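Local coordinates for protein N-hydroxyarylamine O-acetyltransferase (Bacillus cereus, PDB 4DMO) that acetylates arylamines with the help of an unusual Cys-His-Glu catalytic triad and probably also transfers acetyl groups to N-hydroxyarylamines, at residues Ile45-Ile53 against Ala198-Val206; Asp5-Arg13 against Lys59-Arg67. All blocks are in the same frame, centred on the assembly; numbering follows the deposited sequence.

Interaction 1. Residues Ile45-Ile53 against Ala198-Val206; sequences ILEKNFKEI and ANTAQKIIV
Ile53 lies beside Asn199 and Ile45 beside Val206 (CA to CA 5.6 and 6.0 Å), so segment 45-53 runs against the direction of helix 195-207 and bows away from it between these two points. At the Ile53 end Asn199 OD1 accepts the backbone N-H of Ile53; the refined length, 2.5 Å, is short and should be read with caution. Asn199 ND2 makes a weak bond to Ile53 O. Gln202, about one turn beyond Asn199, with CG trans to N (chi1 -175°) and the chain extended beyond, reaches across to the loop, where NE2 donates to Lys51 O at 2.8 Å (N-H...O 162°). Lys51 O lies close to the plane of the Gln202 amide, whereas NE2 stands above the plane of the Lys51 carbonyl, off its lone pairs. Water 1 lies 2.8 Å from Gln202 OE1 and may donate to it, though other acceptors compete for its protons. A Schellman motif ends helix 43-46: Asn49 N returns to Asn44 O and Lys48 N, weakly, to Ile45 O, with Lys48 as the positive-phi C-prime residue. Beyond it, Phe50 CG is turned between the backbone N and carbonyl carbon. Val206 CG2 sits over the face of the Phe50 ring, 3.8 Å from its centroid and 13° off the normal, a CH-pi contact. The same methyl meets Ile45 CG1, while Ile45 CD1 abuts Ile205 CG2 at 3.7 Å. Tyr72 of helix 71-84 touches Ile45, Gln202 and Ile205.

Interaction 2. Residues Asp5-Arg13 against Lys59-Arg67; sequences DFQKQFFAR and KEKILVNNR
Arg13 holds CG trans to the backbone N (chi1 -176°) and then bends at chi2 (68°), which carries the guanidinium across to the C-terminal end of helix 55-64. There Arg13 NE donates to Ile62 O at 2.7 Å, nearly head-on to the carbonyl, and NH1 donates to Arg67 O at 3.0 Å from above that carbonyl's plane. Both acceptors lie near the guanidinium plane, so the pair fixes the rotation of the group. The Asn66 amide stacks on one face, its CG 3.6 Å above the Arg13 plane and offset toward the rim. NH2 is engaged outside the segments by Thr37 O; NH1 also donates to water 3, which lies within hydrogen-bonding distance of Asn66 O. The helix widens to pi geometry at 59-64: Val64 N bonds to Lys59 O and Asn65 N to Glu60 O, both five residues back. Leu63 projects from it between Phe6, Gln9, Phe10 and Arg13. Leu63 CD1 stands over the centre of the Phe6 ring, 4.0 Å from the centroid, in a CH-pi contact; Leu63 CD2 meets Arg13 CB and Phe10 CD1. Gln9 NE2 approaches Val64 CG2 at 3.6 Å. At the other end Lys59 NZ forms a salt bridge with Asp5 OD1, 3.0 Å away on the anti lone pair, and a second one with Glu56. Water 2 donates to both Gln9 O and Leu63 O. With axes 9.3 Å apart at 36°, Leu63 is a knob in a hole of four residues, in a helix pair of the N-terminal helical bundle of arylamine N-acetyltransferases.

In the fold
Interactions 1 and 2 lie 19 Å apart between centres; their nearest atoms come within about 5 Å without touching. The chain itself connects them, since helix 43-46 and its exit lead straight into helix 55-64, and the two pairs of segments alternate in sequence. Helix 71-84 is a common neighbour: Tyr72 and Glu73 touch interaction 1, and Thr77, Tyr80 and Asp84 touch interaction 2. In this family the start of that helix carries the active-site cysteine. Neither contact includes the sulfonate ligand's neighbours Tyr97, Trp104, Trp182, Thr183 and Leu184, although Ile204 and Ile205 rest on Val106 of strand 103-117, which also supplies Trp104.

Interaction 1. Residues Ile45-Ile53 against Ala198-Val206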
loop_
_atom_site.group_PDB
_atom_site.type_symbol
_atom_site.label_atom_id
_atom_site.label_comp_id
_atom_site.label_asym_id
_atom_site.label_seq_id
_atom_site.Cartn_x
_atom_site.Cartn_y
_atom_site.Cartn_z
ATOM N N ILE A 45 -5.783 -13.076 5.462
ATOM C CA ILE A 45 -5.051 -13.659 6.601
ATOM C C ILE A 45 -6.025 -14.299 7.557
ATOM O O ILE A 45 -5.793 -15.399 8.064
ATOM C CB ILE A 45 -4.214 -12.589 7.387
ATOM C CG1 ILE A 45 -3.142 -12.020 6.472
ATOM C CG2 ILE A 45 -3.639 -13.193 8.709
ATOM C CD1 ILE A 45 -2.137 -11.006 7.143
ATOM N N LEU A 46 -7.131 -13.607 7.798
ATOM C CA LEU A 46 -8.139 -14.090 8.733
ATOM C C LEU A 46 -8.984 -15.242 8.169
ATOM O O LEU A 46 -9.429 -16.125 8.908
ATOM C CB LEU A 46 -9.051 -12.931 9.118
ATOM C CG LEU A 46 -8.339 -11.732 9.754
ATOM C CD1 LEU A 46 -9.361 -10.657 10.039
ATOM C CD2 LEU A 46 -7.584 -12.131 11.039
ATOM N N GLU A 47 -9.251 -15.181 6.876
ATOM C CA GLU A 47 -9.903 -16.261 6.164
ATOM C C GLU A 47 -8.945 -17.383 5.823
ATOM O O GLU A 47 -9.352 -18.386 5.254
ATOM C CB GLU A 47 -10.482 -15.740 4.875
ATOM C CG GLU A 47 -11.509 -14.695 5.069
ATOM C CD GLU A 47 -12.635 -14.872 4.095
ATOM O OE1 GLU A 47 -12.378 -14.753 2.860
ATOM O OE2 GLU A 47 -13.763 -15.134 4.569
ATOM N N LYS A 48 -7.661 -17.186 6.110
ATOM C CA LYS A 48 -6.659 -18.223 5.870
ATOM C C LYS A 48 -6.718 -18.693 4.433
ATOM O O LYS A 48 -6.652 -19.886 4.158
ATOM C CB LYS A 48 -6.857 -19.373 6.857
ATOM C CG LYS A 48 -6.832 -18.866 8.304
ATOM C CD LYS A 48 -7.122 -19.954 9.326
ATOM C CE LYS A 48 -6.375 -19.699 10.636
ATOM N NZ LYS A 48 -6.981 -20.466 11.762
ATOM N N ASN A 49 -6.854 -17.751 3.502
ATOM C CA ASN A 49 -6.794 -18.093 2.080
ATOM C C ASN A 49 -5.854 -17.199 1.320
ATOM O O ASN A 49 -6.026 -16.984 0.121
ATOM C CB ASN A 49 -8.194 -18.125 1.411
ATOM C CG ASN A 49 -9.017 -16.836 1.633
ATOM O OD1 ASN A 49 -8.507 -15.791 2.044
ATOM N ND2 ASN A 49 -10.318 -16.942 1.388
ATOM N N PHE A 50 -4.838 -16.688 2.018
ATOM C CA PHE A 50 -3.749 -15.994 1.344
ATOM C C PHE A 50 -3.015 -16.980 0.425
ATOM O O PHE A 50 -3.061 -18.190 0.633
ATOM C CB PHE A 50 -2.775 -15.336 2.343
ATOM C CG PHE A 50 -2.200 -16.275 3.384
ATOM C CD1 PHE A 50 -0.982 -16.922 3.168
ATOM C CD2 PHE A 50 -2.860 -16.496 4.588
ATOM C CE1 PHE A 50 -0.450 -17.794 4.135
ATOM C CE2 PHE A 50 -2.342 -17.362 5.538
ATOM C CZ PHE A 50 -1.114 -17.999 5.313
ATOM N N LYS A 51 -2.382 -16.472 -0.626
ATOM C CA LYS A 51 -1.603 -17.325 -1.517
ATOM C C LYS A 51 -0.213 -16.764 -1.640
ATOM O O LYS A 51 0.101 -15.679 -1.126
ATOM C CB LYS A 51 -2.219 -17.397 -2.917
ATOM C CG LYS A 51 -3.561 -18.035 -2.995
ATOM C CD LYS A 51 -4.000 -18.111 -4.449
ATOM C CE LYS A 51 -5.408 -18.662 -4.566
ATOM N NZ LYS A 51 -5.480 -19.709 -5.611
ATOM N N GLU A 52 0.607 -17.531 -2.345
ATOM C CA GLU A 52 1.934 -17.117 -2.712
ATOM C C GLU A 52 1.855 -15.764 -3.411
ATOM O O GLU A 52 0.966 -15.507 -4.214
ATOM C CB GLU A 52 2.545 -18.172 -3.642
ATOM C CG GLU A 52 4.043 -18.110 -3.780
ATOM C CD GLU A 52 4.523 -18.818 -5.046
ATOM O OE1 GLU A 52 3.719 -19.566 -5.648
ATOM O OE2 GLU A 52 5.689 -18.610 -5.451
ATOM N N ILE A 53 2.800 -14.896 -3.107
ATOM C CA ILE A 53 2.848 -13.605 -3.756
ATOM C C ILE A 53 3.457 -13.791 -5.148
ATOM O O ILE A 53 4.635 -14.132 -5.273
ATOM C CB ILE A 53 3.694 -12.607 -2.952
ATOM C CG1 ILE A 53 3.127 -12.447 -1.561
ATOM C CG2 ILE A 53 3.769 -11.265 -3.661
ATOM C CD1 ILE A 53 1.641 -12.196 -1.528
ATOM N N ALA A 198 9.063 -11.004 -0.602
ATOM C CA ALA A 198 7.652 -10.634 -0.450
ATOM C C ALA A 198 6.868 -11.746 0.240
ATOM O O ALA A 198 6.050 -11.478 1.124
ATOM C CB ALA A 198 7.057 -10.316 -1.781
ATOM N N ASN A 199 7.140 -12.999 -0.128
ATOM C CA ASN A 199 6.438 -14.107 0.486
ATOM C C ASN A 199 6.839 -14.229 1.925
ATOM O O ASN A 199 6.022 -14.548 2.777
ATOM C CB ASN A 199 6.671 -15.419 -0.267
ATOM C CG ASN A 199 5.866 -15.477 -1.551
ATOM O OD1 ASN A 199 4.646 -15.548 -1.514
ATOM N ND2 ASN A 199 6.542 -15.408 -2.689
ATOM N N THR A 200 8.092 -13.923 2.202
ATOM C CA THR A 200 8.591 -13.924 3.565
ATOM C C THR A 200 7.966 -12.836 4.429
ATOM O O THR A 200 7.702 -13.029 5.632
ATOM C CB THR A 200 10.143 -13.825 3.536
ATOM O OG1 THR A 200 10.662 -15.104 3.140
ATOM C CG2 THR A 200 10.731 -13.428 4.904
ATOM N N ALA A 201 7.711 -11.675 3.838
ATOM C CA ALA A 201 7.036 -10.611 4.582
ATOM C C ALA A 201 5.617 -11.074 4.923
ATOM O O ALA A 201 5.117 -10.884 6.043
ATOM C CB ALA A 201 7.021 -9.311 3.765
ATOM N N GLN A 202 4.971 -11.711 3.958
ATOM C CA GLN A 202 3.644 -12.278 4.191
ATOM C C GLN A 202 3.634 -13.246 5.362
ATOM O O GLN A 202 2.814 -13.116 6.266
ATOM C CB GLN A 202 3.122 -12.994 2.932
ATOM C CG GLN A 202 1.665 -13.506 3.070
ATOM C CD GLN A 202 1.045 -13.889 1.723
ATOM O OE1 GLN A 202 0.049 -13.289 1.286
ATOM N NE2 GLN A 202 1.617 -14.895 1.069
ATOM N N LYS A 203 4.558 -14.195 5.339
ATOM C CA LYS A 203 4.632 -15.194 6.376
ATOM C C LYS A 203 4.786 -14.496 7.692
ATOM O O LYS A 203 4.128 -14.858 8.666
ATOM C CB LYS A 203 5.802 -16.159 6.124
ATOM C CG LYS A 203 5.811 -17.418 7.022
ATOM C CD LYS A 203 7.069 -18.314 6.788
ATOM C CE LYS A 203 7.162 -19.540 7.751
ATOM N NZ LYS A 203 6.136 -20.626 7.471
ATOM N N ILE A 204 5.669 -13.504 7.739
ATOM C CA ILE A 204 5.894 -12.753 8.962
ATOM C C ILE A 204 4.600 -12.097 9.437
ATOM O O ILE A 204 4.202 -12.246 10.590
ATOM C CB ILE A 204 6.991 -11.688 8.762
ATOM C CG1 ILE A 204 8.348 -12.374 8.643
ATOM C CG2 ILE A 204 7.004 -10.715 9.925
ATOM C CD1 ILE A 204 9.391 -11.557 7.937
ATOM N N ILE A 205 3.938 -11.368 8.553
ATOM C CA ILE A 205 2.718 -10.662 8.928
ATOM C C ILE A 205 1.565 -11.662 9.229
ATOM O O ILE A 205 0.764 -11.454 10.149
ATOM C CB ILE A 205 2.300 -9.631 7.812
ATOM C CG1 ILE A 205 3.315 -8.466 7.701
ATOM C CG2 ILE A 205 0.907 -9.103 8.058
ATOM C CD1 ILE A 205 3.567 -7.681 8.968
ATOM N N VAL A 206 1.485 -12.772 8.509
ATOM C CA VAL A 206 0.491 -13.783 8.897
ATOM C C VAL A 206 0.744 -14.446 10.278
ATOM O O VAL A 206 -0.194 -14.659 11.063
ATOM C CB VAL A 206 0.378 -14.899 7.846
ATOM C CG1 VAL A 206 -0.418 -16.107 8.429
ATOM C CG2 VAL A 206 -0.314 -14.365 6.597
HETATM O O HOH W 1 -1.774 -13.159 -0.823
#

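Interaction 2. Residues Asp5-Arg13 against Lys59-Arg67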
loop_
_atom_site.group_PDB
_atom_site.type_symbol
_atom_site.label_atom_id
_atom_site.label_comp_id
_atom_site.label_asym_id
_atom_site.label_seq_id
_atom_site.Cartn_x
_atom_site.Cartn_y
_atom_site.Cartn_z
ATOM N N ASP A 5 -2.010 -8.512 -20.367
ATOM C CA ASP A 5 -3.287 -8.693 -19.691
ATOM C C ASP A 5 -3.244 -8.010 -18.306
ATOM O O ASP A 5 -4.214 -7.379 -17.875
ATOM C CB ASP A 5 -3.602 -10.188 -19.554
ATOM C CG ASP A 5 -4.999 -10.449 -19.000
ATOM O OD1 ASP A 5 -5.113 -11.276 -18.063
ATOM O OD2 ASP A 5 -5.977 -9.837 -19.501
ATOM N N PHE A 6 -2.119 -8.152 -17.608
ATOM C CA PHE A 6 -1.944 -7.496 -16.318
ATOM C C PHE A 6 -2.243 -6.014 -16.438
ATOM O O PHE A 6 -3.021 -5.481 -15.660
ATOM C CB PHE A 6 -0.535 -7.716 -15.759
ATOM C CG PHE A 6 -0.434 -7.449 -14.278
ATOM C CD1 PHE A 6 -0.493 -8.494 -13.371
ATOM C CD2 PHE A 6 -0.318 -6.149 -13.793
ATOM C CE1 PHE A 6 -0.419 -8.253 -12.002
ATOM C CE2 PHE A 6 -0.245 -5.902 -12.421
ATOM C CZ PHE A 6 -0.303 -6.948 -11.536
ATOM N N GLN A 7 -1.636 -5.354 -17.422
ATOM C CA GLN A 7 -1.857 -3.925 -17.666
ATOM C C GLN A 7 -3.332 -3.595 -17.938
ATOM O O GLN A 7 -3.885 -2.612 -17.419
ATOM C CB GLN A 7 -1.014 -3.470 -18.855
ATOM C CG GLN A 7 0.479 -3.391 -18.575
ATOM C CD GLN A 7 1.263 -2.785 -19.738
ATOM O OE1 GLN A 7 1.714 -3.504 -20.633
ATOM N NE2 GLN A 7 1.425 -1.458 -19.728
ATOM N N LYS A 8 -3.974 -4.412 -18.763
ATOM C CA LYS A 8 -5.356 -4.137 -19.130
ATOM C C LYS A 8 -6.283 -4.249 -17.906
ATOM O O LYS A 8 -7.113 -3.373 -17.667
ATOM C CB LYS A 8 -5.809 -5.100 -20.232
ATOM C CG LYS A 8 -7.168 -4.777 -20.803
ATOM C CD LYS A 8 -7.646 -5.832 -21.807
ATOM C CE LYS A 8 -9.093 -5.583 -22.284
ATOM N NZ LYS A 8 -9.625 -6.728 -23.094
ATOM N N GLN A 9 -6.121 -5.320 -17.137
ATOM C CA GLN A 9 -6.911 -5.529 -15.927
ATOM C C GLN A 9 -6.640 -4.446 -14.899
ATOM O O GLN A 9 -7.528 -4.069 -14.131
ATOM C CB GLN A 9 -6.613 -6.890 -15.342
ATOM C CG GLN A 9 -6.787 -8.017 -16.334
ATOM C CD GLN A 9 -7.937 -8.906 -15.978
ATOM O OE1 GLN A 9 -8.987 -8.437 -15.507
ATOM N NE2 GLN A 9 -7.754 -10.209 -16.188
ATOM N N PHE A 10 -5.408 -3.948 -14.890
ATOM C CA PHE A 10 -5.005 -2.893 -13.986
ATOM C C PHE A 10 -5.699 -1.576 -14.324
ATOM O O PHE A 10 -6.278 -0.953 -13.453
ATOM C CB PHE A 10 -3.480 -2.749 -14.006
ATOM C CG PHE A 10 -2.929 -1.900 -12.894
ATOM C CD1 PHE A 10 -2.495 -2.470 -11.709
ATOM C CD2 PHE A 10 -2.825 -0.533 -13.043
ATOM C CE1 PHE A 10 -1.982 -1.685 -10.689
ATOM C CE2 PHE A 10 -2.317 0.253 -12.022
ATOM C CZ PHE A 10 -1.911 -0.331 -10.837
ATOM N N PHE A 11 -5.642 -1.136 -15.577
ATOM C CA PHE A 11 -6.354 0.085 -15.949
ATOM C C PHE A 11 -7.853 -0.087 -15.615
ATOM O O PHE A 11 -8.503 0.818 -15.078
ATOM C CB PHE A 11 -6.194 0.395 -17.443
ATOM C CG PHE A 11 -4.790 0.800 -17.855
ATOM C CD1 PHE A 11 -4.069 0.025 -18.746
ATOM C CD2 PHE A 11 -4.205 1.955 -17.370
ATOM C CE1 PHE A 11 -2.784 0.398 -19.146
ATOM C CE2 PHE A 11 -2.934 2.318 -17.766
ATOM C CZ PHE A 11 -2.224 1.528 -18.650
ATOM N N ALA A 12 -8.391 -1.261 -15.922
ATOM C CA ALA A 12 -9.797 -1.543 -15.658
ATOM C C ALA A 12 -10.116 -1.406 -14.161
ATOM O O ALA A 12 -11.100 -0.762 -13.770
ATOM C CB ALA A 12 -10.153 -2.973 -16.165
ATOM N N ARG A 13 -9.283 -2.024 -13.330
ATOM C CA ARG A 13 -9.445 -1.948 -11.883
ATOM C C ARG A 13 -9.448 -0.487 -11.412
ATOM O O ARG A 13 -10.286 -0.084 -10.590
ATOM C CB ARG A 13 -8.348 -2.765 -11.188
ATOM C CG ARG A 13 -8.495 -2.833 -9.682
ATOM C CD ARG A 13 -9.728 -3.654 -9.269
ATOM N NE ARG A 13 -9.657 -3.978 -7.860
ATOM C CZ ARG A 13 -10.208 -3.291 -6.869
ATOM N NH1 ARG A 13 -10.027 -3.701 -5.612
ATOM N NH2 ARG A 13 -10.919 -2.205 -7.102
ATOM N N LYS A 59 -2.904 -10.606 -9.774
ATOM C CA LYS A 59 -3.838 -10.196 -10.834
ATOM C C LYS A 59 -5.245 -10.722 -10.542
ATOM O O LYS A 59 -6.223 -10.000 -10.703
ATOM C CB LYS A 59 -3.363 -10.709 -12.200
ATOM C CG LYS A 59 -4.334 -10.387 -13.338
ATOM C CD LYS A 59 -3.714 -10.647 -14.728
ATOM C CE LYS A 59 -3.571 -12.133 -15.008
ATOM N NZ LYS A 59 -2.894 -12.410 -16.324
ATOM N N GLU A 60 -5.319 -11.976 -10.100
ATOM C CA GLU A 60 -6.569 -12.668 -9.762
ATOM C C GLU A 60 -7.233 -12.099 -8.512
ATOM O O GLU A 60 -8.404 -11.780 -8.528
ATOM C CB GLU A 60 -6.286 -14.158 -9.541
ATOM C CG GLU A 60 -7.442 -14.962 -8.918
ATOM C CD GLU A 60 -8.395 -15.558 -9.946
ATOM O OE1 GLU A 60 -8.312 -15.164 -11.133
ATOM O OE2 GLU A 60 -9.255 -16.392 -9.558
ATOM N N LYS A 61 -6.475 -11.972 -7.423
ATOM C CA LYS A 61 -7.036 -11.444 -6.184
ATOM C C LYS A 61 -7.424 -9.965 -6.329
ATOM O O LYS A 61 -8.575 -9.575 -6.071
ATOM C CB LYS A 61 -6.061 -11.640 -5.000
ATOM C CG LYS A 61 -6.666 -11.172 -3.678
ATOM C CD LYS A 61 -5.664 -10.956 -2.548
ATOM C CE LYS A 61 -6.377 -10.532 -1.259
ATOM N NZ LYS A 61 -5.500 -9.619 -0.436
ATOM N N ILE A 62 -6.485 -9.142 -6.780
ATOM C CA ILE A 62 -6.667 -7.703 -6.747
ATOM C C ILE A 62 -7.417 -7.190 -7.958
ATOM O O ILE A 62 -8.307 -6.357 -7.830
ATOM C CB ILE A 62 -5.283 -6.925 -6.707
ATOM C CG1 ILE A 62 -4.394 -7.396 -5.566
ATOM C CG2 ILE A 62 -5.494 -5.431 -6.564
ATOM C CD1 ILE A 62 -4.827 -6.919 -4.234
ATOM N N LEU A 63 -7.023 -7.638 -9.145
ATOM C CA LEU A 63 -7.558 -7.038 -10.368
ATOM C C LEU A 63 -8.836 -7.740 -10.832
ATOM O O LEU A 63 -9.818 -7.094 -11.181
ATOM C CB LEU A 63 -6.508 -7.029 -11.484
ATOM C CG LEU A 63 -5.148 -6.464 -11.097
ATOM C CD1 LEU A 63 -4.204 -6.471 -12.284
ATOM C CD2 LEU A 63 -5.272 -5.051 -10.535
ATOM N N VAL A 64 -8.834 -9.062 -10.801
ATOM C CA VAL A 64 -9.985 -9.820 -11.267
ATOM C C VAL A 64 -11.060 -9.881 -10.188
ATOM O O VAL A 64 -12.202 -9.513 -10.439
ATOM C CB VAL A 64 -9.590 -11.259 -11.707
ATOM C CG1 VAL A 64 -10.834 -12.065 -12.104
ATOM C CG2 VAL A 64 -8.583 -11.220 -12.865
ATOM N N ASN A 65 -10.693 -10.322 -8.988
ATOM C CA ASN A 65 -11.678 -10.495 -7.919
ATOM C C ASN A 65 -11.944 -9.230 -7.078
ATOM O O ASN A 65 -12.646 -9.271 -6.085
ATOM C CB ASN A 65 -11.255 -11.657 -7.023
ATOM C CG ASN A 65 -11.405 -13.001 -7.721
ATOM O OD1 ASN A 65 -12.181 -13.123 -8.657
ATOM N ND2 ASN A 65 -10.677 -14.008 -7.260
ATOM N N ASN A 66 -11.380 -8.117 -7.510
ATOM C CA ASN A 66 -11.599 -6.796 -6.924
ATOM C C ASN A 66 -11.411 -6.725 -5.401
ATOM O O ASN A 66 -12.169 -6.064 -4.707
ATOM C CB ASN A 66 -12.972 -6.251 -7.355
ATOM C CG ASN A 66 -12.905 -5.545 -8.708
ATOM O OD1 ASN A 66 -13.108 -4.330 -8.813
ATOM N ND2 ASN A 66 -12.557 -6.309 -9.754
ATOM N N ARG A 67 -10.375 -7.399 -4.903
ATOM C CA ARG A 67 -9.990 -7.307 -3.504
ATOM C C ARG A 67 -8.845 -6.298 -3.327
ATOM O O ARG A 67 -8.325 -5.733 -4.312
ATOM C CB ARG A 67 -9.559 -8.672 -2.988
ATOM C CG ARG A 67 -10.686 -9.724 -2.963
ATOM C CD ARG A 67 -11.599 -9.492 -1.778
ATOM N NE ARG A 67 -10.822 -9.520 -0.553
ATOM C CZ ARG A 67 -10.424 -10.625 0.058
ATOM N NH1 ARG A 67 -10.797 -11.831 -0.392
ATOM N NH2 ARG A 67 -9.679 -10.522 1.152
HETATM O O HOH W 2 -9.777 -5.420 -13.500
HETATM O O HOH W 3 -11.989 -3.437 -3.783
#